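Local coordinates for protein Abbfa_003403 (Acinetobacter baumannii, PDB 4ZXH) that probably builds a peptide natural product as a four-domain nonribosomal peptide synthetase, joining condensation, adenylation, phosphopantetheine-bearing carrier and thioesterase domains in one chain, at residues S172-A184 with E287-N299. Numbering follows the deposited sequence.
Sequences SDAVNGIEFVQYA and ERSLRNALGQFVN
Leu290, at the end of the 3-10 turn 288-290, sends its two methyls to two side chains of helix 179-187: CD1 lies 4.0 Å from Tyr183 CE1, while CD2 meets Glu179 CG, an aliphatic link of an otherwise acidic side chain that bends at chi2 (75°). Asn292 suits the partly exposed border, where its CB rests on Ala174 O and its carbonyl O takes the N-H of Asn176 at 2.9 Å. Ala293 CA lies 4.6 Å from Asn176 CA and its CA-H also approaches Asn176 O, while its small side chain fits beside Glu179 CB. Leu294 N returns a straighter bond to Asn176 O (2.8 Å, 168° at the hydrogen), completing a single beta bridge between two loops of the condensation domain, one leading into helix 179-187 and the other running toward strand 302-306. Asn176 OD1 accepts from Ile178 N, an Asx turn, and also from Glu179 N, which makes an Asx motif. The branched end of Leu294 crosses Val175, CG to CG1 at 3.5 Å. Gly295, which has no side chain, suits a backbone with phi at 156° where Phe180 CB packs 3.5 Å from Leu294 O. Phe297 finally turns its ring edge onto a face of Tyr183, a T-shaped pair with centroids 5.2 Å apart; the Tyr183 hydroxyl beyond bonds to Glu22.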
loop_
_atom_site.group_PDB
_atom_site.type_symbol
_atom_site.label_atom_id
_atom_site.label_comp_id
_atom_site.label_asym_id
_atom_site.label_seq_id
_atom_site.Cartn_x
_atom_site.Cartn_y
_atom_site.Cartn_z
ATOM N N SER A 172 44.571 22.321 11.143
ATOM C CA SER A 172 43.681 21.398 10.447
ATOM C C SER A 172 44.499 20.447 9.583
ATOM O O SER A 172 45.470 20.862 8.946
ATOM C CB SER A 172 42.683 22.178 9.581
ATOM O OG SER A 172 42.166 21.394 8.512
ATOM N N ASP A 173 44.124 19.175 9.553
ATOM C CA ASP A 173 44.761 18.246 8.615
ATOM C C ASP A 173 44.409 18.604 7.172
ATOM O O ASP A 173 43.309 19.098 6.893
ATOM C CB ASP A 173 44.334 16.806 8.897
ATOM C CG ASP A 173 44.901 16.274 10.188
ATOM O OD1 ASP A 173 46.020 16.689 10.563
ATOM O OD2 ASP A 173 44.216 15.447 10.829
ATOM N N ALA A 174 45.331 18.351 6.250
ATOM C CA ALA A 174 45.038 18.577 4.837
ATOM C C ALA A 174 43.857 17.711 4.359
ATOM O O ALA A 174 43.685 16.563 4.774
ATOM C CB ALA A 174 46.266 18.314 3.991
ATOM N N VAL A 175 43.047 18.282 3.481
ATOM C CA VAL A 175 41.855 17.619 3.000
ATOM C C VAL A 175 42.041 17.196 1.545
ATOM O O VAL A 175 42.451 17.994 0.705
ATOM C CB VAL A 175 40.618 18.545 3.111
ATOM C CG1 VAL A 175 39.346 17.791 2.743
ATOM C CG2 VAL A 175 40.497 19.129 4.514
ATOM N N ASN A 176 41.749 15.943 1.233
ATOM C CA ASN A 176 41.785 15.518 -0.161
ATOM C C ASN A 176 40.401 15.596 -0.802
ATOM O O ASN A 176 39.454 14.936 -0.355
ATOM C CB ASN A 176 42.351 14.104 -0.273
ATOM C CG ASN A 176 42.647 13.708 -1.710
ATOM O OD1 ASN A 176 41.905 14.054 -2.634
ATOM N ND2 ASN A 176 43.751 12.998 -1.906
ATOM N N GLY A 177 40.283 16.411 -1.849
ATOM C CA GLY A 177 39.002 16.635 -2.503
ATOM C C GLY A 177 38.982 16.055 -3.909
ATOM O O GLY A 177 38.118 16.429 -4.701
ATOM N N ILE A 178 39.932 15.158 -4.220
ATOM C CA ILE A 178 40.009 14.514 -5.533
ATOM C C ILE A 178 40.041 12.963 -5.474
ATOM O O ILE A 178 39.852 12.280 -6.489
ATOM C CB ILE A 178 41.253 15.014 -6.320
ATOM C CG1 ILE A 178 41.170 14.628 -7.804
ATOM C CG2 ILE A 178 42.511 14.474 -5.712
ATOM C CD1 ILE A 178 39.900 15.122 -8.515
ATOM N N GLU A 179 40.262 12.401 -4.289
ATOM C CA GLU A 179 40.371 10.949 -4.158
ATOM C C GLU A 179 39.049 10.203 -4.445
ATOM O O GLU A 179 39.074 9.087 -4.945
ATOM C CB GLU A 179 40.880 10.587 -2.761
ATOM C CG GLU A 179 41.004 9.078 -2.514
ATOM C CD GLU A 179 42.207 8.441 -3.212
ATOM O OE1 GLU A 179 43.139 9.183 -3.628
ATOM O OE2 GLU A 179 42.212 7.189 -3.341
ATOM N N PHE A 180 37.906 10.814 -4.133
ATOM C CA PHE A 180 36.595 10.164 -4.324
ATOM C C PHE A 180 36.424 9.576 -5.723
ATOM O O PHE A 180 35.775 8.557 -5.920
ATOM C CB PHE A 180 35.447 11.157 -4.056
ATOM C CG PHE A 180 35.350 12.268 -5.078
ATOM C CD1 PHE A 180 36.264 13.332 -5.070
ATOM C CD2 PHE A 180 34.357 12.249 -6.056
ATOM C CE1 PHE A 180 36.175 14.359 -6.013
ATOM C CE2 PHE A 180 34.264 13.269 -7.001
ATOM C CZ PHE A 180 35.174 14.328 -6.980
ATOM N N VAL A 181 37.010 10.248 -6.691
ATOM C CA VAL A 181 36.956 9.823 -8.068
ATOM C C VAL A 181 37.746 8.537 -8.303
ATOM O O VAL A 181 37.247 7.619 -8.954
ATOM C CB VAL A 181 37.463 10.957 -8.976
ATOM C CG1 VAL A 181 38.217 10.413 -10.174
ATOM C CG2 VAL A 181 36.276 11.825 -9.405
ATOM N N GLN A 182 38.966 8.461 -7.779
ATOM C CA GLN A 182 39.760 7.251 -7.936
ATOM C C GLN A 182 39.021 6.079 -7.292
ATOM O O GLN A 182 38.891 5.014 -7.889
ATOM C CB GLN A 182 41.153 7.415 -7.329
ATOM C CG GLN A 182 42.124 6.322 -7.762
ATOM C CD GLN A 182 43.552 6.569 -7.294
ATOM O OE1 GLN A 182 43.848 7.586 -6.659
ATOM N NE2 GLN A 182 44.451 5.640 -7.623
ATOM N N TYR A 183 38.513 6.301 -6.084
ATOM C CA TYR A 183 37.721 5.304 -5.377
ATOM C C TYR A 183 36.571 4.771 -6.233
ATOM O O TYR A 183 36.432 3.559 -6.414
ATOM C CB TYR A 183 37.171 5.896 -4.083
ATOM C CG TYR A 183 36.384 4.925 -3.228
ATOM C CD1 TYR A 183 37.034 4.072 -2.340
ATOM C CD2 TYR A 183 34.990 4.870 -3.290
ATOM C CE1 TYR A 183 36.326 3.177 -1.546
ATOM C CE2 TYR A 183 34.269 3.980 -2.495
ATOM C CZ TYR A 183 34.953 3.132 -1.621
ATOM O OH TYR A 183 34.269 2.241 -0.816
ATOM N N ALA A 184 35.752 5.677 -6.762
ATOM C CA ALA A 184 34.610 5.284 -7.581
ATOM C C ALA A 184 35.051 4.548 -8.847
ATOM O O ALA A 184 34.475 3.522 -9.211
ATOM C CB ALA A 184 33.772 6.495 -7.942
ATOM N N GLU A 287 40.352 1.782 4.766
ATOM C CA GLU A 287 41.688 2.180 4.305
ATOM C C GLU A 287 42.081 3.556 4.874
ATOM O O GLU A 287 41.331 4.525 4.735
ATOM C CB GLU A 287 41.755 2.200 2.773
ATOM N N ARG A 288 43.252 3.630 5.515
ATOM C CA ARG A 288 43.742 4.873 6.124
ATOM C C ARG A 288 43.864 5.983 5.071
ATOM O O ARG A 288 43.724 7.174 5.374
ATOM C CB ARG A 288 45.090 4.641 6.820
ATOM N N SER A 289 44.105 5.572 3.829
ATOM C CA SER A 289 44.123 6.476 2.689
ATOM C C SER A 289 42.867 7.356 2.552
ATOM O O SER A 289 42.918 8.423 1.940
ATOM C CB SER A 289 44.313 5.656 1.411
ATOM O OG SER A 289 43.925 6.394 0.263
ATOM N N LEU A 290 41.749 6.906 3.117
ATOM C CA LEU A 290 40.464 7.584 2.947
ATOM C C LEU A 290 40.038 8.482 4.098
ATOM O O LEU A 290 38.939 9.049 4.064
ATOM C CB LEU A 290 39.356 6.560 2.728
ATOM C CG LEU A 290 39.445 5.739 1.456
ATOM C CD1 LEU A 290 38.390 4.651 1.490
ATOM C CD2 LEU A 290 39.269 6.651 0.257
ATOM N N ARG A 291 40.888 8.603 5.114
ATOM C CA ARG A 291 40.543 9.362 6.319
ATOM C C ARG A 291 40.384 10.873 6.086
ATOM O O ARG A 291 39.570 11.531 6.731
ATOM C CB ARG A 291 41.602 9.123 7.390
ATOM C CG ARG A 291 41.692 7.693 7.817
ATOM C CD ARG A 291 40.360 7.232 8.334
ATOM N NE ARG A 291 40.411 5.838 8.745
ATOM C CZ ARG A 291 40.838 5.434 9.935
ATOM N NH1 ARG A 291 41.248 6.329 10.831
ATOM N NH2 ARG A 291 40.856 4.137 10.225
ATOM N N ASN A 292 41.174 11.417 5.167
ATOM C CA ASN A 292 41.151 12.845 4.893
ATOM C C ASN A 292 40.351 13.183 3.630
ATOM O O ASN A 292 40.308 14.341 3.205
ATOM C CB ASN A 292 42.578 13.371 4.760
ATOM C CG ASN A 292 43.311 12.777 3.557
ATOM O OD1 ASN A 292 43.044 11.641 3.142
ATOM N ND2 ASN A 292 44.236 13.552 2.986
ATOM N N ALA A 293 39.707 12.184 3.037
ATOM C CA ALA A 293 39.053 12.379 1.745
ATOM C C ALA A 293 37.622 12.885 1.859
ATOM O O ALA A 293 36.816 12.374 2.640
ATOM C CB ALA A 293 39.068 11.080 0.943
ATOM N N LEU A 294 37.298 13.893 1.065
ATOM C CA LEU A 294 35.907 14.280 0.932
ATOM C C LEU A 294 35.177 13.266 0.044
ATOM O O LEU A 294 35.743 12.759 -0.918
ATOM C CB LEU A 294 35.799 15.667 0.335
ATOM C CG LEU A 294 36.433 16.800 1.103
ATOM C CD1 LEU A 294 36.402 18.014 0.225
ATOM C CD2 LEU A 294 35.652 17.035 2.359
ATOM N N GLY A 295 33.932 12.964 0.375
ATOM C CA GLY A 295 33.134 12.085 -0.454
ATOM C C GLY A 295 32.015 11.403 0.303
ATOM O O GLY A 295 31.835 11.625 1.497
ATOM N N GLN A 296 31.258 10.568 -0.401
ATOM C CA GLN A 296 30.156 9.837 0.204
ATOM C C GLN A 296 30.534 8.357 0.316
ATOM O O GLN A 296 30.505 7.605 -0.664
ATOM C CB GLN A 296 28.872 10.088 -0.606
ATOM C CG GLN A 296 27.679 9.134 -0.492
ATOM C CD GLN A 296 27.492 8.479 0.853
ATOM O OE1 GLN A 296 27.855 9.022 1.895
ATOM N NE2 GLN A 296 26.870 7.307 0.837
ATOM N N PHE A 297 30.924 7.970 1.531
ATOM C CA PHE A 297 31.552 6.676 1.800
ATOM C C PHE A 297 30.695 5.836 2.741
ATOM O O PHE A 297 30.992 4.672 3.002
ATOM C CB PHE A 297 32.944 6.865 2.413
ATOM C CG PHE A 297 33.935 7.510 1.491
ATOM C CD1 PHE A 297 34.579 6.764 0.511
ATOM C CD2 PHE A 297 34.238 8.856 1.610
ATOM C CE1 PHE A 297 35.505 7.353 -0.345
ATOM C CE2 PHE A 297 35.159 9.457 0.758
ATOM C CZ PHE A 297 35.794 8.705 -0.220
ATOM N N VAL A 298 29.630 6.444 3.247
ATOM C CA VAL A 298 28.737 5.807 4.197
ATOM C C VAL A 298 27.907 4.700 3.549
ATOM O O VAL A 298 27.271 4.929 2.534
ATOM C CB VAL A 298 27.798 6.857 4.804
ATOM C CG1 VAL A 298 26.551 6.229 5.368
ATOM C CG2 VAL A 298 28.531 7.648 5.852
ATOM N N ASN A 299 27.916 3.505 4.136
ATOM C CA ASN A 299 27.119 2.387 3.630
ATOM C C ASN A 299 26.103 1.853 4.652
ATOM O O ASN A 299 26.426 1.612 5.811
ATOM C CB ASN A 299 28.032 1.243 3.174
ATOM C CG ASN A 299 27.283 0.167 2.385
ATOM O OD1 ASN A 299 26.380 0.461 1.579
ATOM N ND2 ASN A 299 27.660 -1.089 2.612
#